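Local coordinates for hemolysin activator protein CdiB (Acinetobacter baumannii ACICU, PDB 6WIL) that probably exports its partner toxin protein across the outer membrane as the two-partner secretion transporter of a contact-dependent growth inhibition system, at residues Y526-R538 with K548-Y560. Residues are numbered along the deposited sequence; the frame is centred on the assembly and turned at random.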
# COMPACT_ATOMS: atom_id res chain seq x y z
N TYR A 526 4.63 -3.26 24.01
CA TYR A 526 4.26 -4.61 23.61
C TYR A 526 4.85 -5.59 24.62
O TYR A 526 6.08 -5.68 24.76
CB TYR A 526 4.76 -4.92 22.20
CG TYR A 526 4.26 -6.23 21.61
CD1 TYR A 526 4.93 -7.42 21.85
CD2 TYR A 526 3.13 -6.26 20.81
CE1 TYR A 526 4.47 -8.62 21.32
CE2 TYR A 526 2.66 -7.45 20.26
CZ TYR A 526 3.34 -8.62 20.52
OH TYR A 526 2.89 -9.81 19.99
N GLN A 527 3.99 -6.32 25.32
CA GLN A 527 4.42 -7.27 26.35
C GLN A 527 3.88 -8.65 25.99
O GLN A 527 2.81 -9.05 26.46
CB GLN A 527 3.95 -6.85 27.75
CG GLN A 527 4.17 -5.37 28.09
CD GLN A 527 5.58 -5.05 28.57
OE1 GLN A 527 6.45 -5.92 28.64
NE2 GLN A 527 5.81 -3.79 28.90
N ASN A 528 4.63 -9.38 25.16
CA ASN A 528 4.36 -10.80 24.91
C ASN A 528 2.91 -11.02 24.46
O ASN A 528 2.10 -11.61 25.17
CB ASN A 528 4.71 -11.63 26.15
CG ASN A 528 6.15 -11.42 26.59
OD1 ASN A 528 6.74 -10.36 26.40
ND2 ASN A 528 6.74 -12.47 27.16
N SER A 529 2.61 -10.51 23.26
CA SER A 529 1.30 -10.57 22.62
C SER A 529 0.29 -9.64 23.31
O SER A 529 -0.92 -9.85 23.23
CB SER A 529 0.74 -11.99 22.56
OG SER A 529 0.19 -12.39 23.80
N PHE A 530 0.76 -8.59 23.98
CA PHE A 530 -0.16 -7.58 24.52
C PHE A 530 0.34 -6.19 24.15
O PHE A 530 1.50 -5.86 24.40
CB PHE A 530 -0.32 -7.70 26.05
CG PHE A 530 -1.54 -8.50 26.50
CD1 PHE A 530 -2.83 -8.10 26.19
CD2 PHE A 530 -1.37 -9.64 27.28
CE1 PHE A 530 -3.95 -8.83 26.65
CE2 PHE A 530 -2.47 -10.37 27.73
CZ PHE A 530 -3.76 -9.97 27.42
N TYR A 531 -0.55 -5.40 23.55
CA TYR A 531 -0.19 -4.09 23.02
C TYR A 531 -1.03 -3.01 23.66
O TYR A 531 -2.27 -3.08 23.64
CB TYR A 531 -0.34 -4.05 21.50
CG TYR A 531 0.02 -2.73 20.92
CD1 TYR A 531 1.31 -2.24 21.00
CD2 TYR A 531 -0.95 -1.95 20.29
CE1 TYR A 531 1.64 -1.01 20.46
CE2 TYR A 531 -0.62 -0.72 19.75
CZ TYR A 531 0.67 -0.25 19.84
OH TYR A 531 1.00 0.97 19.30
N LEU A 532 -0.37 -2.00 24.22
CA LEU A 532 -1.01 -0.88 24.87
C LEU A 532 -0.68 0.39 24.11
O LEU A 532 0.45 0.57 23.65
CB LEU A 532 -0.56 -0.76 26.33
CG LEU A 532 -1.41 0.07 27.30
CD1 LEU A 532 -1.23 -0.45 28.72
CD2 LEU A 532 -1.06 1.54 27.23
N ASP A 533 -1.67 1.27 23.97
CA ASP A 533 -1.48 2.58 23.35
C ASP A 533 -2.32 3.57 24.14
O ASP A 533 -3.55 3.54 24.08
CB ASP A 533 -1.87 2.57 21.87
CG ASP A 533 -1.37 3.80 21.12
OD1 ASP A 533 -1.18 4.86 21.75
OD2 ASP A 533 -1.16 3.69 19.89
N ALA A 534 -1.65 4.45 24.88
CA ALA A 534 -2.31 5.46 25.69
C ALA A 534 -1.79 6.83 25.32
O ALA A 534 -0.58 7.02 25.13
CB ALA A 534 -2.09 5.20 27.19
N PHE A 535 -2.70 7.80 25.20
CA PHE A 535 -2.30 9.16 24.89
C PHE A 535 -3.22 10.14 25.61
O PHE A 535 -4.39 9.85 25.85
CB PHE A 535 -2.34 9.43 23.38
CG PHE A 535 -3.73 9.49 22.80
CD1 PHE A 535 -4.35 8.34 22.32
CD2 PHE A 535 -4.42 10.69 22.72
CE1 PHE A 535 -5.62 8.39 21.78
CE2 PHE A 535 -5.70 10.75 22.19
CZ PHE A 535 -6.30 9.59 21.72
N THR A 536 -2.66 11.29 25.95
CA THR A 536 -3.43 12.44 26.39
C THR A 536 -3.14 13.60 25.45
O THR A 536 -1.99 13.83 25.07
CB THR A 536 -3.11 12.82 27.84
OG1 THR A 536 -3.64 14.12 28.12
CG2 THR A 536 -1.61 12.82 28.07
N GLY A 537 -4.19 14.32 25.05
CA GLY A 537 -4.06 15.37 24.07
C GLY A 537 -4.95 16.56 24.39
O GLY A 537 -5.70 16.55 25.36
N ARG A 538 -4.83 17.59 23.55
CA ARG A 538 -5.65 18.78 23.69
C ARG A 538 -5.71 19.49 22.34
O ARG A 538 -4.81 19.34 21.51
CB ARG A 538 -5.09 19.73 24.76
CG ARG A 538 -3.91 20.57 24.30
CD ARG A 538 -3.47 21.55 25.37
NE ARG A 538 -4.60 22.11 26.10
CZ ARG A 538 -5.34 23.14 25.67
NH1 ARG A 538 -6.35 23.58 26.41
NH2 ARG A 538 -5.07 23.71 24.51
N LYS A 548 -11.81 22.74 22.48
CA LYS A 548 -10.38 22.71 22.82
C LYS A 548 -10.16 22.15 24.22
O LYS A 548 -9.33 22.64 24.99
CB LYS A 548 -9.72 24.08 22.67
CG LYS A 548 -9.41 24.46 21.23
CD LYS A 548 -8.61 25.75 21.14
CE LYS A 548 -9.39 26.91 21.74
NZ LYS A 548 -10.78 26.94 21.20
N ASP A 549 -10.91 21.10 24.56
CA ASP A 549 -10.82 20.47 25.87
C ASP A 549 -9.68 19.44 25.88
O ASP A 549 -9.02 19.19 24.87
CB ASP A 549 -12.16 19.83 26.23
CG ASP A 549 -12.45 19.89 27.71
OD1 ASP A 549 -12.27 20.96 28.32
OD2 ASP A 549 -12.89 18.85 28.27
N TRP A 550 -9.44 18.85 27.04
CA TRP A 550 -8.45 17.79 27.17
C TRP A 550 -9.09 16.44 26.85
O TRP A 550 -10.22 16.16 27.27
CB TRP A 550 -7.86 17.75 28.58
CG TRP A 550 -6.88 18.85 28.85
CD1 TRP A 550 -7.16 20.11 29.27
CD2 TRP A 550 -5.45 18.78 28.71
NE1 TRP A 550 -6.00 20.84 29.40
CE2 TRP A 550 -4.94 20.04 29.07
CE3 TRP A 550 -4.56 17.77 28.32
CZ2 TRP A 550 -3.57 20.32 29.05
CZ3 TRP A 550 -3.21 18.05 28.31
CH2 TRP A 550 -2.73 19.32 28.67
N VAL A 551 -8.37 15.62 26.10
CA VAL A 551 -8.87 14.31 25.69
C VAL A 551 -7.85 13.24 26.09
O VAL A 551 -6.65 13.50 26.18
CB VAL A 551 -9.16 14.24 24.17
CG1 VAL A 551 -10.28 15.19 23.80
CG2 VAL A 551 -7.90 14.55 23.38
N THR A 552 -8.36 12.04 26.33
CA THR A 552 -7.53 10.88 26.64
C THR A 552 -7.94 9.71 25.76
O THR A 552 -9.05 9.66 25.24
CB THR A 552 -7.63 10.49 28.12
OG1 THR A 552 -8.97 10.67 28.58
CG2 THR A 552 -6.68 11.33 28.97
N GLY A 553 -7.01 8.78 25.59
CA GLY A 553 -7.29 7.57 24.83
C GLY A 553 -6.47 6.39 25.31
O GLY A 553 -5.26 6.51 25.50
N PHE A 554 -7.13 5.25 25.51
CA PHE A 554 -6.47 4.04 25.97
C PHE A 554 -6.86 2.90 25.04
O PHE A 554 -8.05 2.62 24.87
CB PHE A 554 -6.86 3.71 27.42
CG PHE A 554 -6.50 4.78 28.41
CD1 PHE A 554 -7.38 5.82 28.67
CD2 PHE A 554 -5.29 4.75 29.08
CE1 PHE A 554 -7.05 6.81 29.59
CE2 PHE A 554 -4.95 5.74 29.99
CZ PHE A 554 -5.84 6.77 30.24
N SER A 555 -5.87 2.26 24.43
CA SER A 555 -6.10 1.14 23.52
C SER A 555 -5.34 -0.08 24.02
O SER A 555 -4.16 0.01 24.38
CB SER A 555 -5.66 1.49 22.10
OG SER A 555 -6.44 2.55 21.57
N ILE A 556 -6.02 -1.22 24.04
CA ILE A 556 -5.44 -2.50 24.44
C ILE A 556 -5.79 -3.53 23.38
O ILE A 556 -6.96 -3.68 23.03
CB ILE A 556 -5.94 -2.95 25.82
CG1 ILE A 556 -5.31 -2.12 26.94
CG2 ILE A 556 -5.66 -4.43 26.03
CD1 ILE A 556 -3.89 -2.54 27.25
N ASN A 557 -4.79 -4.24 22.87
CA ASN A 557 -5.00 -5.31 21.90
C ASN A 557 -4.28 -6.58 22.35
O ASN A 557 -3.25 -6.52 23.03
CB ASN A 557 -4.54 -4.88 20.50
CG ASN A 557 -4.86 -5.92 19.45
OD1 ASN A 557 -4.06 -6.82 19.20
ND2 ASN A 557 -6.02 -5.80 18.83
N LEU A 558 -4.84 -7.73 21.99
CA LEU A 558 -4.24 -9.04 22.24
C LEU A 558 -4.32 -9.87 20.97
O LEU A 558 -5.42 -10.14 20.48
CB LEU A 558 -4.94 -9.77 23.40
CG LEU A 558 -4.75 -11.28 23.68
CD1 LEU A 558 -3.32 -11.70 24.11
CD2 LEU A 558 -5.92 -11.81 24.63
N SER A 559 -3.16 -10.25 20.43
CA SER A 559 -3.10 -11.13 19.27
C SER A 559 -2.61 -12.51 19.70
O SER A 559 -1.75 -12.62 20.58
CB SER A 559 -2.18 -10.56 18.19
OG SER A 559 -0.88 -10.31 18.70
N TYR A 560 -3.18 -13.55 19.10
CA TYR A 560 -2.77 -14.92 19.38
C TYR A 560 -3.26 -15.87 18.28
O TYR A 560 -4.03 -15.47 17.41
CB TYR A 560 -3.30 -15.38 20.74
CG TYR A 560 -4.81 -15.45 20.84
CD1 TYR A 560 -5.55 -14.34 21.19
CD2 TYR A 560 -5.49 -16.64 20.59
CE1 TYR A 560 -6.93 -14.40 21.29
CE2 TYR A 560 -6.86 -16.71 20.69
CZ TYR A 560 -7.58 -15.59 21.03
OH TYR A 560 -8.95 -15.64 21.13
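Phe-535 lies flat over the backbone of Gly-553. CA of Gly-553 sits 4.0 Å from the centroid of the Phe-535 ring, a CH-pi contact over the face. With chi1 at 70°, CG of Phe-535 stands between its own backbone N and carbonyl carbon, and the ring swings across to the neighbouring strand. Gly-553 has no side chain to block it. The same two residues form a hydrogen-bonded antiparallel pair, with Phe-535 N 2.9 Å from Gly-553 O and Gly-553 N 2.8 Å from Phe-535 O. Tyr-531 with Asn-557, Asp-533 with Ser-555 and Gly-537 with Val-551 pair likewise.

The strands are the last hairpin of the 16-stranded transmembrane barrel of this Omp85-family protein. On the face bearing Leu-532, Ala-534 and Phe-554, contacts are largely apolar. Leu-558 puts CD1 over the centre of the Phe-530 ring, 3.8 Å from its centroid. Leu-532 CG meets the end of Ile-556, CD1, at 3.6 Å. Arg-538 lays its chain over one face of the Trp-550 indole, CB 4.1 Å from the centroid of the six-membered ring. Its guanidinium is steeply inclined to that ring, the planes 73° apart.

The face with Phe-535 also bears Asp-533, Ser-555 and Asn-557. Asp-533 OD1 hydrogen-bonds to Tyr-496 OH, Ser-555 OG to Asp-224 OD2, and Asn-557 ND2 to Ser-222 OG. The latter two bonds reach strand 217-228, the first of the barrel, across the closing seam.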